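Local coordinates for protocadherin gamma-B3 (Homo sapiens, PDB 5K8R), which probably mediates calcium-dependent cell-cell adhesion through its extracellular cadherin repeats, and may help set up and maintain specific neuronal connections in the brain, at residues S15-L20 and V89-Q94; K43-S48 and G52-S57; P101-N106 and Q138-S143. All coordinates share one frame; numbering follows the deposited sequence.

Interaction 1 of 3, residues S15-L20 and V89-Q94; sequences SLVGNL and VTVLIQ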
loop_
_atom_site.group_PDB
_atom_site.type_symbol
_atom_site.label_atom_id
_atom_site.label_comp_id
_atom_site.label_asym_id
_atom_site.label_seq_id
_atom_site.Cartn_x
_atom_site.Cartn_y
_atom_site.Cartn_z
ATOM N N SER A 15 -56.806 -5.961 -34.417
ATOM C CA SER A 15 -57.426 -5.122 -33.402
ATOM C C SER A 15 -57.879 -3.801 -34.011
ATOM O O SER A 15 -57.171 -3.197 -34.822
ATOM C CB SER A 15 -56.450 -4.866 -32.254
ATOM O OG SER A 15 -56.078 -6.079 -31.620
ATOM N N LEU A 16 -59.066 -3.354 -33.611
ATOM C CA LEU A 16 -59.650 -2.149 -34.183
ATOM C C LEU A 16 -58.895 -0.915 -33.705
ATOM O O LEU A 16 -58.900 -0.597 -32.511
ATOM C CB LEU A 16 -61.126 -2.049 -33.807
ATOM C CG LEU A 16 -61.846 -0.773 -34.251
ATOM C CD1 LEU A 16 -61.813 -0.640 -35.764
ATOM C CD2 LEU A 16 -63.276 -0.751 -33.741
ATOM N N VAL A 17 -58.240 -0.222 -34.637
ATOM C CA VAL A 17 -57.651 1.073 -34.315
ATOM C C VAL A 17 -58.707 2.165 -34.383
ATOM O O VAL A 17 -58.813 3.005 -33.482
ATOM C CB VAL A 17 -56.466 1.381 -35.247
ATOM C CG1 VAL A 17 -55.868 2.740 -34.909
ATOM C CG2 VAL A 17 -55.419 0.290 -35.153
ATOM N N GLY A 18 -59.506 2.172 -35.445
ATOM C CA GLY A 18 -60.547 3.180 -35.525
ATOM C C GLY A 18 -61.444 2.964 -36.722
ATOM O O GLY A 18 -61.271 2.022 -37.499
ATOM N N ASN A 19 -62.421 3.859 -36.852
ATOM C CA ASN A 19 -63.341 3.880 -37.984
ATOM C C ASN A 19 -62.943 5.058 -38.870
ATOM O O ASN A 19 -63.547 6.130 -38.823
ATOM C CB ASN A 19 -64.798 3.987 -37.511
ATOM C CG ASN A 19 -65.151 2.954 -36.454
ATOM O OD1 ASN A 19 -65.339 1.774 -36.757
ATOM N ND2 ASN A 19 -65.254 3.397 -35.207
ATOM N N LEU A 20 -61.909 4.844 -39.688
ATOM C CA LEU A 20 -61.352 5.933 -40.485
ATOM C C LEU A 20 -62.386 6.522 -41.436
ATOM O O LEU A 20 -62.462 7.745 -41.602
ATOM C CB LEU A 20 -60.132 5.445 -41.264
ATOM C CG LEU A 20 -58.772 5.832 -40.685
ATOM C CD1 LEU A 20 -57.653 5.347 -41.592
ATOM C CD2 LEU A 20 -58.694 7.337 -40.488
ATOM N N VAL A 89 -53.076 10.666 -41.136
ATOM C CA VAL A 89 -53.492 9.972 -39.925
ATOM C C VAL A 89 -52.277 9.817 -39.024
ATOM O O VAL A 89 -51.198 9.427 -39.487
ATOM C CB VAL A 89 -54.117 8.599 -40.236
ATOM C CG1 VAL A 89 -54.608 7.936 -38.956
ATOM C CG2 VAL A 89 -55.251 8.740 -41.239
ATOM N N THR A 90 -52.451 10.129 -37.742
ATOM C CA THR A 90 -51.424 9.921 -36.734
ATOM C C THR A 90 -51.974 9.015 -35.642
ATOM O O THR A 90 -53.107 9.199 -35.184
ATOM C CB THR A 90 -50.945 11.250 -36.134
ATOM O OG1 THR A 90 -52.064 11.966 -35.604
ATOM C CG2 THR A 90 -50.279 12.102 -37.199
ATOM N N VAL A 91 -51.177 8.031 -35.236
ATOM C CA VAL A 91 -51.580 7.042 -34.241
ATOM C C VAL A 91 -50.557 7.071 -33.116
ATOM O O VAL A 91 -49.388 6.720 -33.321
ATOM C CB VAL A 91 -51.695 5.633 -34.838
ATOM C CG1 VAL A 91 -52.164 4.647 -33.777
ATOM C CG2 VAL A 91 -52.640 5.632 -36.029
ATOM N N LEU A 92 -51.011 7.445 -31.923
ATOM C CA LEU A 92 -50.154 7.474 -30.746
ATOM C C LEU A 92 -50.070 6.056 -30.182
ATOM O O LEU A 92 -51.090 5.396 -29.988
ATOM C CB LEU A 92 -50.711 8.432 -29.694
ATOM C CG LEU A 92 -49.946 8.507 -28.372
ATOM C CD1 LEU A 92 -48.535 9.031 -28.597
ATOM C CD2 LEU A 92 -50.690 9.375 -27.368
ATOM N N ILE A 93 -48.851 5.593 -29.928
ATOM C CA ILE A 93 -48.618 4.250 -29.411
ATOM C C ILE A 93 -48.297 4.370 -27.927
ATOM O O ILE A 93 -47.207 4.813 -27.548
ATOM C CB ILE A 93 -47.491 3.539 -30.172
ATOM C CG1 ILE A 93 -47.844 3.424 -31.656
ATOM C CG2 ILE A 93 -47.224 2.169 -29.572
ATOM C CD1 ILE A 93 -49.158 2.723 -31.921
ATOM N N GLN A 94 -49.246 3.972 -27.085
ATOM C CA GLN A 94 -49.055 4.033 -25.644
ATOM C C GLN A 94 -48.122 2.921 -25.177
ATOM O O GLN A 94 -48.044 1.847 -25.779
ATOM C CB GLN A 94 -50.400 3.927 -24.927
ATOM C CG GLN A 94 -51.398 5.002 -25.327
ATOM C CD GLN A 94 -52.819 4.660 -24.922
ATOM O OE1 GLN A 94 -53.131 3.506 -24.627
ATOM N NE2 GLN A 94 -53.687 5.665 -24.906
#
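No ring, amide or carboxylate belongs to the two pairs that meet here, Leu20 with Val89 and Val17 with Val91, so the contact has no face or edge of its own; the nearby flat groups come from outside it, Phe76 against both Val89 and Val91 and Tyr5 against Leu20. What touches is methyl against methyl. Leu20 and Val89 reach toward each other tip to tip, and both branches of the leucine are presented to a single valine methyl: Leu20 CD2 lies 3.8 Å from Val89 CG2, and Leu20 CD1 lies 4.2 Å from the same Val89 CG2. The valine is turned with CG1 opposite its backbone N (chi1 -177°), which leaves CG2 on the flank beside that nitrogen, where the leucine fork arrives. Val17 and Val91 meet more lightly, through one methyl each, with Val17 CG1 4.3 Å from Val91 CG1. Such branched, apolar residues suit the place because their backbones stand well apart: the CA atoms of Val17 and Val91 are 8.5 Å from each other, and those of Leu20 and Val89 8.9 Å, so side chains alone must fill the interval. Along 89-94 the valines at 89 and 91 face inward, whereas Thr90 between them turns to the other side and bonds weakly to the carbonyl of Ile3. This is the interior of the beta sandwich of the first cadherin repeat. Strand 85-94 runs in one sheet between strands 3-8 and 73-80; strand 16-19 edges the other, next to strand 53-56, and Leu20 opens the short helix 20-23 that follows it.

Interaction 2 of 3, residues K43-S48 and G52-S57; sequences KFFTVS and GNLLVS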
loop_
_atom_site.group_PDB
_atom_site.type_symbol
_atom_site.label_atom_id
_atom_site.label_comp_id
_atom_site.label_asym_id
_atom_site.label_seq_id
_atom_site.Cartn_x
_atom_site.Cartn_y
_atom_site.Cartn_z
ATOM N N LYS A 43 -45.522 -1.861 -42.475
ATOM C CA LYS A 43 -46.824 -2.524 -42.544
ATOM C C LYS A 43 -47.392 -2.677 -41.131
ATOM O O LYS A 43 -47.477 -3.768 -40.567
ATOM C CB LYS A 43 -46.699 -3.872 -43.239
ATOM C CG LYS A 43 -46.019 -3.827 -44.599
ATOM C CD LYS A 43 -46.988 -3.427 -45.698
ATOM C CE LYS A 43 -46.352 -3.582 -47.070
ATOM N NZ LYS A 43 -47.341 -3.393 -48.167
ATOM N N PHE A 44 -47.790 -1.542 -40.557
ATOM C CA PHE A 44 -48.318 -1.508 -39.198
ATOM C C PHE A 44 -49.840 -1.492 -39.143
ATOM O O PHE A 44 -50.426 -2.093 -38.238
ATOM C CB PHE A 44 -47.766 -0.292 -38.447
ATOM C CG PHE A 44 -46.348 -0.465 -37.975
ATOM C CD1 PHE A 44 -45.895 -1.704 -37.554
ATOM C CD2 PHE A 44 -45.471 0.606 -37.955
ATOM C CE1 PHE A 44 -44.592 -1.871 -37.118
ATOM C CE2 PHE A 44 -44.167 0.444 -37.522
ATOM C CZ PHE A 44 -43.727 -0.797 -37.103
ATOM N N PHE A 45 -50.495 -0.821 -40.087
ATOM C CA PHE A 45 -51.946 -0.725 -40.115
ATOM C C PHE A 45 -52.458 -1.034 -41.513
ATOM O O PHE A 45 -51.747 -0.853 -42.505
ATOM C CB PHE A 45 -52.432 0.670 -39.692
ATOM C CG PHE A 45 -51.882 1.134 -38.376
ATOM C CD1 PHE A 45 -50.782 1.976 -38.329
ATOM C CD2 PHE A 45 -52.465 0.734 -37.187
ATOM C CE1 PHE A 45 -50.274 2.407 -37.117
ATOM C CE2 PHE A 45 -51.963 1.162 -35.973
ATOM C CZ PHE A 45 -50.865 1.999 -35.938
ATOM N N THR A 46 -53.703 -1.501 -41.584
ATOM C CA THR A 46 -54.389 -1.708 -42.851
ATOM C C THR A 46 -55.809 -1.177 -42.738
ATOM O O THR A 46 -56.440 -1.285 -41.683
ATOM C CB THR A 46 -54.420 -3.193 -43.262
ATOM O OG1 THR A 46 -54.878 -3.990 -42.162
ATOM C CG2 THR A 46 -53.038 -3.668 -43.692
ATOM N N VAL A 47 -56.302 -0.594 -43.825
ATOM C CA VAL A 47 -57.667 -0.083 -43.883
ATOM C C VAL A 47 -58.550 -1.155 -44.509
ATOM O O VAL A 47 -58.257 -1.653 -45.601
ATOM C CB VAL A 47 -57.738 1.229 -44.680
ATOM C CG1 VAL A 47 -59.168 1.722 -44.764
ATOM C CG2 VAL A 47 -56.842 2.284 -44.043
ATOM N N SER A 48 -59.614 -1.526 -43.814
ATOM C CA SER A 48 -60.577 -2.479 -44.357
ATOM C C SER A 48 -61.388 -1.793 -45.448
ATOM O O SER A 48 -62.183 -0.900 -45.133
ATOM C CB SER A 48 -61.494 -3.006 -43.250
ATOM O OG SER A 48 -60.866 -4.040 -42.514
ATOM N N GLY A 52 -64.183 0.508 -43.922
ATOM C CA GLY A 52 -63.350 1.663 -43.657
ATOM C C GLY A 52 -62.692 1.688 -42.298
ATOM O O GLY A 52 -62.424 2.775 -41.772
ATOM N N ASN A 53 -62.413 0.528 -41.710
ATOM C CA ASN A 53 -61.840 0.461 -40.372
ATOM C C ASN A 53 -60.322 0.351 -40.446
ATOM O O ASN A 53 -59.788 -0.518 -41.143
ATOM C CB ASN A 53 -62.413 -0.724 -39.595
ATOM C CG ASN A 53 -63.902 -0.597 -39.353
ATOM O OD1 ASN A 53 -64.464 0.495 -39.426
ATOM N ND2 ASN A 53 -64.550 -1.718 -39.055
ATOM N N LEU A 54 -59.637 1.237 -39.729
ATOM C CA LEU A 54 -58.195 1.134 -39.545
ATOM C C LEU A 54 -57.911 0.065 -38.497
ATOM O O LEU A 54 -58.400 0.156 -37.361
ATOM C CB LEU A 54 -57.612 2.479 -39.122
ATOM C CG LEU A 54 -56.088 2.578 -39.095
ATOM C CD1 LEU A 54 -55.524 2.406 -40.496
ATOM C CD2 LEU A 54 -55.646 3.901 -38.491
ATOM N N LEU A 55 -57.122 -0.941 -38.881
ATOM C CA LEU A 55 -56.849 -2.108 -38.053
ATOM C C LEU A 55 -55.347 -2.343 -37.951
ATOM O O LEU A 55 -54.566 -1.916 -38.807
ATOM C CB LEU A 55 -57.518 -3.371 -38.617
ATOM C CG LEU A 55 -59.010 -3.325 -38.946
ATOM C CD1 LEU A 55 -59.452 -4.641 -39.565
ATOM C CD2 LEU A 55 -59.827 -3.019 -37.706
ATOM N N VAL A 56 -54.960 -3.051 -36.889
ATOM C CA VAL A 56 -53.564 -3.422 -36.683
ATOM C C VAL A 56 -53.189 -4.541 -37.644
ATOM O O VAL A 56 -53.870 -5.572 -37.720
ATOM C CB VAL A 56 -53.326 -3.844 -35.225
ATOM C CG1 VAL A 56 -51.920 -4.391 -35.053
ATOM C CG2 VAL A 56 -53.558 -2.674 -34.281
ATOM N N SER A 57 -52.093 -4.347 -38.377
ATOM C CA SER A 57 -51.654 -5.306 -39.381
ATOM C C SER A 57 -50.483 -6.168 -38.932
ATOM O O SER A 57 -50.358 -7.308 -39.391
ATOM C CB SER A 57 -51.267 -4.580 -40.674
ATOM O OG SER A 57 -50.789 -5.491 -41.648
#
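Leu54 CD1 is wedged between two side chains of the facing strand, 3.6 Å from Phe45 CB and 3.8 Å from Val47 CG2, and this is the buried, apolar side of the contact. Leu54 carries CG opposite its backbone N (chi1 -171°), and from there one branch reaches over to its neighbours. The ring of Phe45 meets Phe76, and Leu55 O lies at its edge near its plane, 3.7 Å from Phe45 CD2. Large apolar groups suit this face because it looks into the sandwich, where Leu20 also packs on Val47 and Leu54. Backbone bonds lock the register: Thr46 and Leu55 form a hydrogen-bonded antiparallel pair, each giving its N-H to the other's oxygen, while Val47 and Leu54 form a non-hydrogen-bonded pair. The two strands are a beta hairpin, 45-47 and 53-56, in the three-stranded sheet of the first cadherin repeat. At its turn end Gly52 N bonds to Ser48 O at 2.7 Å, although the bond is bent (141° at the hydrogen). The positive phi of Gly52 (88°) would press a side chain against the carbonyl of the preceding residue, so glycine suits the spot. The Thr46 and Leu55 face is closely packed too, but it is partly exposed and mixes polar with apolar groups: Thr46 CG2 lies 3.5 Å from Ser57 OG, and Ser48 OG comes within 3.3 Å of Leu55 CD1, neither pair a hydrogen bond. Hydroxyl residues suit this surface, since they can meet both apolar neighbours and water. At the open end Ser57 N bonds to Phe44 O at 2.8 Å, and the loose part is Lys43, whose long chain leads away toward solvent.

Interaction 3 of 3, residues P101-N106 and Q138-S143; sequences PTFSQN and QQYYLS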
loop_
_atom_site.group_PDB
_atom_site.type_symbol
_atom_site.label_atom_id
_atom_site.label_comp_id
_atom_site.label_asym_id
_atom_site.label_seq_id
_atom_site.Cartn_x
_atom_site.Cartn_y
_atom_site.Cartn_z
ATOM N N PRO A 101 -36.860 -4.551 -15.550
ATOM C CA PRO A 101 -35.543 -3.920 -15.424
ATOM C C PRO A 101 -34.438 -4.959 -15.527
ATOM O O PRO A 101 -34.667 -6.166 -15.421
ATOM C CB PRO A 101 -35.582 -3.280 -14.032
ATOM C CG PRO A 101 -36.614 -4.065 -13.287
ATOM C CD PRO A 101 -37.645 -4.450 -14.308
ATOM N N THR A 102 -33.218 -4.473 -15.742
ATOM C CA THR A 102 -32.085 -5.368 -15.911
ATOM C C THR A 102 -30.818 -4.695 -15.406
ATOM O O THR A 102 -30.657 -3.476 -15.509
ATOM C CB THR A 102 -31.910 -5.785 -17.378
ATOM O OG1 THR A 102 -30.684 -6.511 -17.531
ATOM C CG2 THR A 102 -31.889 -4.565 -18.287
ATOM N N PHE A 103 -29.926 -5.506 -14.845
ATOM C CA PHE A 103 -28.584 -5.080 -14.484
ATOM C C PHE A 103 -27.583 -5.605 -15.507
ATOM O O PHE A 103 -27.835 -6.584 -16.214
ATOM C CB PHE A 103 -28.209 -5.566 -13.082
ATOM C CG PHE A 103 -28.900 -4.822 -11.974
ATOM C CD1 PHE A 103 -30.034 -5.341 -11.373
ATOM C CD2 PHE A 103 -28.412 -3.602 -11.534
ATOM C CE1 PHE A 103 -30.670 -4.658 -10.352
ATOM C CE2 PHE A 103 -29.043 -2.914 -10.514
ATOM C CZ PHE A 103 -30.173 -3.442 -9.922
ATOM N N SER A 104 -26.431 -4.932 -15.580
ATOM C CA SER A 104 -25.425 -5.303 -16.571
ATOM C C SER A 104 -24.867 -6.696 -16.303
ATOM O O SER A 104 -24.642 -7.471 -17.239
ATOM C CB SER A 104 -24.299 -4.270 -16.587
ATOM O OG SER A 104 -24.793 -2.986 -16.926
ATOM N N GLN A 105 -24.640 -7.031 -15.036
ATOM C CA GLN A 105 -24.113 -8.335 -14.668
ATOM C C GLN A 105 -24.819 -8.834 -13.417
ATOM O O GLN A 105 -25.270 -8.046 -12.582
ATOM C CB GLN A 105 -22.594 -8.286 -14.444
ATOM C CG GLN A 105 -22.139 -7.204 -13.483
ATOM C CD GLN A 105 -20.629 -7.097 -13.407
ATOM O OE1 GLN A 105 -19.910 -7.768 -14.147
ATOM N NE2 GLN A 105 -20.139 -6.251 -12.509
ATOM N N ASN A 106 -24.911 -10.160 -13.300
ATOM C CA ASN A 106 -25.614 -10.757 -12.169
ATOM C C ASN A 106 -24.839 -10.570 -10.871
ATOM O O ASN A 106 -25.439 -10.382 -9.807
ATOM C CB ASN A 106 -25.867 -12.240 -12.436
ATOM C CG ASN A 106 -26.695 -12.476 -13.684
ATOM O OD1 ASN A 106 -26.283 -13.202 -14.588
ATOM N ND2 ASN A 106 -27.870 -11.859 -13.741
ATOM N N GLN A 138 -37.589 3.288 -11.657
ATOM C CA GLN A 138 -37.129 2.184 -10.829
ATOM C C GLN A 138 -37.174 2.535 -9.346
ATOM O O GLN A 138 -37.121 3.702 -8.948
ATOM C CB GLN A 138 -35.707 1.772 -11.221
ATOM C CG GLN A 138 -35.570 1.324 -12.665
ATOM C CD GLN A 138 -36.520 0.197 -13.018
ATOM O OE1 GLN A 138 -36.765 -0.701 -12.214
ATOM N NE2 GLN A 138 -37.067 0.245 -14.226
ATOM N N GLN A 139 -37.276 1.490 -8.531
ATOM C CA GLN A 139 -37.215 1.589 -7.079
ATOM C C GLN A 139 -36.264 0.508 -6.592
ATOM O O GLN A 139 -36.467 -0.675 -6.885
ATOM C CB GLN A 139 -38.602 1.421 -6.450
ATOM C CG GLN A 139 -38.712 1.954 -5.034
ATOM C CD GLN A 139 -39.101 3.416 -4.994
ATOM O OE1 GLN A 139 -38.763 4.136 -4.054
ATOM N NE2 GLN A 139 -39.824 3.863 -6.014
ATOM N N TYR A 140 -35.229 0.910 -5.862
ATOM C CA TYR A 140 -34.162 0.003 -5.464
ATOM C C TYR A 140 -34.289 -0.365 -3.993
ATOM O O TYR A 140 -34.627 0.476 -3.155
ATOM C CB TYR A 140 -32.792 0.627 -5.735
ATOM C CG TYR A 140 -32.549 0.914 -7.198
ATOM C CD1 TYR A 140 -32.031 -0.062 -8.039
ATOM C CD2 TYR A 140 -32.848 2.156 -7.741
ATOM C CE1 TYR A 140 -31.812 0.195 -9.380
ATOM C CE2 TYR A 140 -32.633 2.421 -9.080
ATOM C CZ TYR A 140 -32.115 1.437 -9.895
ATOM O OH TYR A 140 -31.899 1.696 -11.228
ATOM N N TYR A 141 -34.015 -1.632 -3.687
ATOM C CA TYR A 141 -34.072 -2.150 -2.328
ATOM C C TYR A 141 -32.857 -3.027 -2.079
ATOM O O TYR A 141 -32.531 -3.887 -2.903
ATOM C CB TYR A 141 -35.354 -2.957 -2.089
ATOM C CG TYR A 141 -36.632 -2.197 -2.356
ATOM C CD1 TYR A 141 -37.243 -1.454 -1.354
ATOM C CD2 TYR A 141 -37.234 -2.231 -3.607
ATOM C CE1 TYR A 141 -38.414 -0.762 -1.592
ATOM C CE2 TYR A 141 -38.406 -1.541 -3.855
ATOM C CZ TYR A 141 -38.992 -0.808 -2.844
ATOM O OH TYR A 141 -40.158 -0.120 -3.082
ATOM N N LEU A 142 -32.193 -2.810 -0.949
ATOM C CA LEU A 142 -31.063 -3.629 -0.533
ATOM C C LEU A 142 -31.509 -4.568 0.578
ATOM O O LEU A 142 -32.181 -4.141 1.524
ATOM C CB LEU A 142 -29.899 -2.761 -0.050
ATOM C CG LEU A 142 -28.627 -3.508 0.357
ATOM C CD1 LEU A 142 -27.866 -3.981 -0.872
ATOM C CD2 LEU A 142 -27.745 -2.645 1.245
ATOM N N SER A 143 -31.143 -5.838 0.457
ATOM C CA SER A 143 -31.464 -6.796 1.502
ATOM C C SER A 143 -30.747 -6.408 2.793
ATOM O O SER A 143 -29.617 -5.905 2.747
ATOM C CB SER A 143 -31.065 -8.209 1.075
ATOM O OG SER A 143 -31.757 -8.595 -0.101
#
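Pro101 and Gln138 touch through the flank of the proline ring and the glutamine amide: Gln138 OE1 lies 3.4 Å from Pro101 CB and 3.5 Å from Pro101 CG, while Gln138 NE2 is 3.8 Å from Pro101 CB. The glutamine chain is bent at its second torsion (chi2 -55°), which turns the amide so that one of its flat sides lies against Pro101 CB. A few residues on, Phe103 and Tyr140 slide past each other in opposite directions, and the far carbon of the phenylalanine, Phe103 CZ, comes 4.0 Å from Tyr140 CE1, arriving at the edge of the tyrosine ring near its plane. The next shell fixes these groups. Gln138 NE2 bonds to Asp129, a ligand of one of the calcium ions between the first two cadherin repeats, and, weakly, to Ser136 O; the side chain of Pro101 itself lies about 5 Å from a calcium ion. Tyr140 is anchored at its hydroxyl by Ser126 OG and by the backbone N of Ala127, while Phe103 also packs on Leu182, Cys194 and Thr196. The segment 101-106 carries the chain from the calcium-binding linker toward strand 107-113, and its apolar groups settle against strand 138-142 of the second repeat. Chemically, the two polar residues divide their tasks: Tyr140 spends its hydroxyl on backbone and serine and its ring edge on Phe103, whereas Gln138 offers an amide face to proline in van der Waals contact and its nitrogen to Asp129, so that the Pro101 and Gln138 end couples packing to the shell around the metal.

How the interactions relate
Interactions 1 and 2 belong to the first cadherin repeat, their centres about 9 Å apart, and share a sheet in which strand 16-19 adjoins strand 53-56; Val17 N and Gly18 N probably both bond Leu54 O, consistent with a classic beta bulge. Interaction 1 bridges the two sheets through the core with methyl groups alone, whereas interaction 2 lies within one sheet, is built on backbone bonds, and runs from core to surface. Interaction 3, centred about 35 Å from the centre of interaction 1, is likewise buried but opens the second repeat beside a calcium site, where amide meets proline and ring meets ring, and the amide is tied to a calcium ligand.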